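Local coordinates for thioesterase domain-containing protein (Pseudomonas aeruginosa, PDB 1ZKI) that adopts the hotdog fold of the thioesterases and probably hydrolyses acyl-CoA thioesters, at residues V31-L36 / E93-A98. Numbering follows the deposited sequence.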
ATOM      1  N   VAL A  31      13.228  -2.955   7.347  0.50 13.99           N
ATOM      2  CA  VAL A  31      12.639  -1.625   7.508  0.50 13.35           C
ATOM      3  C   VAL A  31      13.743  -0.566   7.377  0.50 13.07           C
ATOM      4  O   VAL A  31      14.879  -0.780   7.818  0.50 13.01           O
ATOM      5  CB  VAL A  31      11.843  -1.502   8.860  0.50 13.69           C
ATOM      6  CG1 VAL A  31      12.734  -1.784  10.058  0.50 13.45           C
ATOM      7  CG2 VAL A  31      11.155  -0.138   9.007  0.50 13.74           C
ATOM      8  N   ALA A  32      13.413   0.559   6.745  1.00 12.30           N
ATOM      9  CA  ALA A  32      14.354   1.660   6.593  1.00 12.20           C
ATOM     10  C   ALA A  32      13.652   2.995   6.713  1.00 12.23           C
ATOM     11  O   ALA A  32      12.451   3.092   6.452  1.00 12.57           O
ATOM     12  CB  ALA A  32      15.082   1.557   5.246  1.00 12.23           C
ATOM     13  N   GLU A  33      14.402   4.013   7.124  1.00 11.62           N
ATOM     14  CA  GLU A  33      13.891   5.374   7.162  1.00 12.53           C
ATOM     15  C   GLU A  33      14.892   6.284   6.474  1.00 11.85           C
ATOM     16  O   GLU A  33      16.099   6.181   6.710  1.00 10.79           O
ATOM     17  CB  GLU A  33      13.641   5.864   8.599  1.00 11.94           C
ATOM     18  CG  GLU A  33      13.104   7.315   8.638  1.00 13.90           C
ATOM     19  CD  GLU A  33      12.649   7.782  10.016  1.00 16.51           C
ATOM     20  OE1 GLU A  33      12.521   6.943  10.939  1.00 19.33           O
ATOM     21  OE2 GLU A  33      12.419   9.007  10.173  1.00 18.56           O
ATOM     22  N   VAL A  34      14.368   7.177   5.641  1.00 11.46           N
ATOM     23  CA  VAL A  34      15.172   8.162   4.909  1.00 11.26           C
ATOM     24  C   VAL A  34      14.514   9.539   5.060  1.00 11.50           C
ATOM     25  O   VAL A  34      13.279   9.627   5.066  1.00 11.52           O
ATOM     26  CB  VAL A  34      15.279   7.742   3.403  1.00 11.38           C
ATOM     27  CG1 VAL A  34      16.001   8.780   2.580  1.00 13.07           C
ATOM     28  CG2 VAL A  34      15.958   6.366   3.264  1.00 10.71           C
ATOM     29  N   ARG A  35      15.315  10.600   5.190  1.00 11.48           N
ATOM     30  CA  ARG A  35      14.767  11.960   5.299  1.00 11.62           C
ATOM     31  C   ARG A  35      15.076  12.741   4.035  1.00 12.35           C
ATOM     32  O   ARG A  35      16.054  12.438   3.336  1.00 11.81           O
ATOM     33  CB  ARG A  35      15.312  12.696   6.539  1.00 12.38           C
ATOM     34  CG  ARG A  35      16.782  12.977   6.504  1.00 11.70           C
ATOM     35  CD  ARG A  35      17.279  13.688   7.786  1.00 12.60           C
ATOM     36  NE  ARG A  35      16.893  15.106   7.858  1.00 12.81           N
ATOM     37  CZ  ARG A  35      17.572  16.116   7.317  1.00 13.07           C
ATOM     38  NH1 ARG A  35      17.129  17.368   7.450  1.00 12.30           N
ATOM     39  NH2 ARG A  35      18.695  15.894   6.621  1.00 14.84           N
ATOM     40  N   LEU A  36      14.246  13.743   3.757  1.00 11.77           N
ATOM     41  CA  LEU A  36      14.403  14.615   2.594  1.00 12.40           C
ATOM     42  C   LEU A  36      14.003  16.028   2.992  1.00 12.62           C
ATOM     43  O   LEU A  36      12.813  16.302   3.153  1.00 12.19           O
ATOM     44  CB  LEU A  36      13.562  14.138   1.399  1.00 12.59           C
ATOM     45  CG  LEU A  36      13.569  15.045   0.144  1.00 12.50           C
ATOM     46  CD1 LEU A  36      15.007  15.359  -0.315  1.00 13.04           C
ATOM     47  CD2 LEU A  36      12.737  14.400  -1.007  1.00 13.15           C
ATOM     48  N   GLU A  93      11.055  19.250   6.327  1.00 14.01           N
ATOM     49  CA  GLU A  93      11.501  17.984   5.769  1.00 12.75           C
ATOM     50  C   GLU A  93      10.434  16.909   5.876  1.00 12.67           C
ATOM     51  O   GLU A  93       9.508  17.002   6.692  1.00 11.84           O
ATOM     52  CB  GLU A  93      12.785  17.501   6.450  1.00 13.47           C
ATOM     53  CG  GLU A  93      12.582  17.004   7.874  1.00 13.38           C
ATOM     54  CD  GLU A  93      13.904  16.662   8.550  1.00 12.86           C
ATOM     55  OE1 GLU A  93      14.640  17.622   8.894  1.00 12.06           O
ATOM     56  OE2 GLU A  93      14.184  15.446   8.743  1.00 14.10           O
ATOM     57  N   VAL A  94      10.603  15.873   5.067  1.00 12.37           N
ATOM     58  CA  VAL A  94       9.738  14.702   5.163  1.00 11.67           C
ATOM     59  C   VAL A  94      10.557  13.470   5.522  1.00 12.17           C
ATOM     60  O   VAL A  94      11.773  13.417   5.265  1.00 12.23           O
ATOM     61  CB  VAL A  94       8.916  14.459   3.862  1.00 12.09           C
ATOM     62  CG1 VAL A  94       7.935  15.625   3.608  1.00 12.11           C
ATOM     63  CG2 VAL A  94       9.845  14.250   2.649  1.00 12.08           C
ATOM     64  N   ARG A  95       9.881  12.490   6.119  1.00 11.89           N
ATOM     65  CA  ARG A  95      10.483  11.209   6.454  1.00 11.79           C
ATOM     66  C   ARG A  95       9.722  10.134   5.724  1.00 12.09           C
ATOM     67  O   ARG A  95       8.502  10.158   5.703  1.00 11.29           O
ATOM     68  CB  ARG A  95      10.405  10.957   7.970  1.00 12.02           C
ATOM     69  CG  ARG A  95      11.130  11.993   8.822  1.00 14.80           C
ATOM     70  CD  ARG A  95      12.612  11.859   8.615  1.00 14.56           C
ATOM     71  NE  ARG A  95      13.425  12.820   9.357  1.00 13.90           N
ATOM     72  CZ  ARG A  95      14.179  12.507  10.400  1.00 13.80           C
ATOM     73  NH1 ARG A  95      14.193  11.257  10.873  1.00 14.40           N
ATOM     74  NH2 ARG A  95      14.928  13.447  10.966  1.00 13.94           N
ATOM     75  N   CYS A  96      10.458   9.213   5.118  1.00 11.03           N
ATOM     76  CA  CYS A  96       9.862   8.022   4.527  1.00 11.07           C
ATOM     77  C   CYS A  96      10.282   6.811   5.339  1.00 11.33           C
ATOM     78  O   CYS A  96      11.473   6.635   5.641  1.00 10.79           O
ATOM     79  CB  CYS A  96      10.300   7.871   3.084  1.00 11.23           C
ATOM     80  SG  CYS A  96       9.589   6.381   2.297  1.00 13.66           S
ATOM     81  N   VAL A  97       9.302   5.993   5.718  1.00 11.56           N
ATOM     82  CA  VAL A  97       9.580   4.697   6.337  1.00 11.50           C
ATOM     83  C   VAL A  97       9.033   3.610   5.412  1.00 11.99           C
ATOM     84  O   VAL A  97       7.854   3.656   5.025  1.00 12.05           O
ATOM     85  CB  VAL A  97       8.943   4.580   7.739  1.00 11.61           C
ATOM     86  CG1 VAL A  97       9.195   3.184   8.325  1.00 13.16           C
ATOM     87  CG2 VAL A  97       9.500   5.678   8.653  1.00 12.21           C
ATOM     88  N   ALA A  98       9.893   2.656   5.051  1.00 11.58           N
ATOM     89  CA  ALA A  98       9.503   1.555   4.189  1.00 12.26           C
ATOM     90  C   ALA A  98       9.667   0.250   4.961  1.00 12.89           C
ATOM     91  O   ALA A  98      10.566   0.123   5.802  1.00 13.05           O
ATOM     92  CB  ALA A  98      10.345   1.529   2.915  1.00 11.93           C
TER
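Ala32 forms a hydrogen-bonded pair with Ala98, N to O and O to N, near one end of an antiparallel strand pair. Glu33, in a non-hydrogen-bonded pair with Val97, stands with CG anti to its backbone N (chi1 180°) and extends beyond it, which brings Glu33 OE2 within 2.9 Å of Arg95 NH1 in a salt bridge; the nitrogen approaches from above the carboxylate plane. Val34 pairs with Cys96 through two backbone bonds, and both side chains turn to the other face of the sheet, Val34 against Leu57 and Thr61 and Cys96 against Thr61 of helix 51-70: this is the hotdog fold, an antiparallel sheet wrapped around a long central helix. Arg35 returns to the face of Glu33. Bent at chi3, Arg35 takes Glu93 side-on, Arg35 NE to Glu93 OE2 and Arg35 NH1 to Glu93 OE1, both at 2.9 Å, while Arg35 NH2 is held by Asp23. The guanidinium and carboxylate planes of this pair are 59° apart. Arg95 NE and NH2 also bind Glu93 OE2, at 2.8 and 3.1 Å, so three donors grip that oxygen. This shared carboxylate probably offsets the repulsion between the guanidinium groups, whose nearest nitrogens, Arg35 NE and Arg95 NH2, lie 4.0 Å apart. Leu36 completes the ladder with Val94, its CB against CG2 of the valine on the helix-facing side.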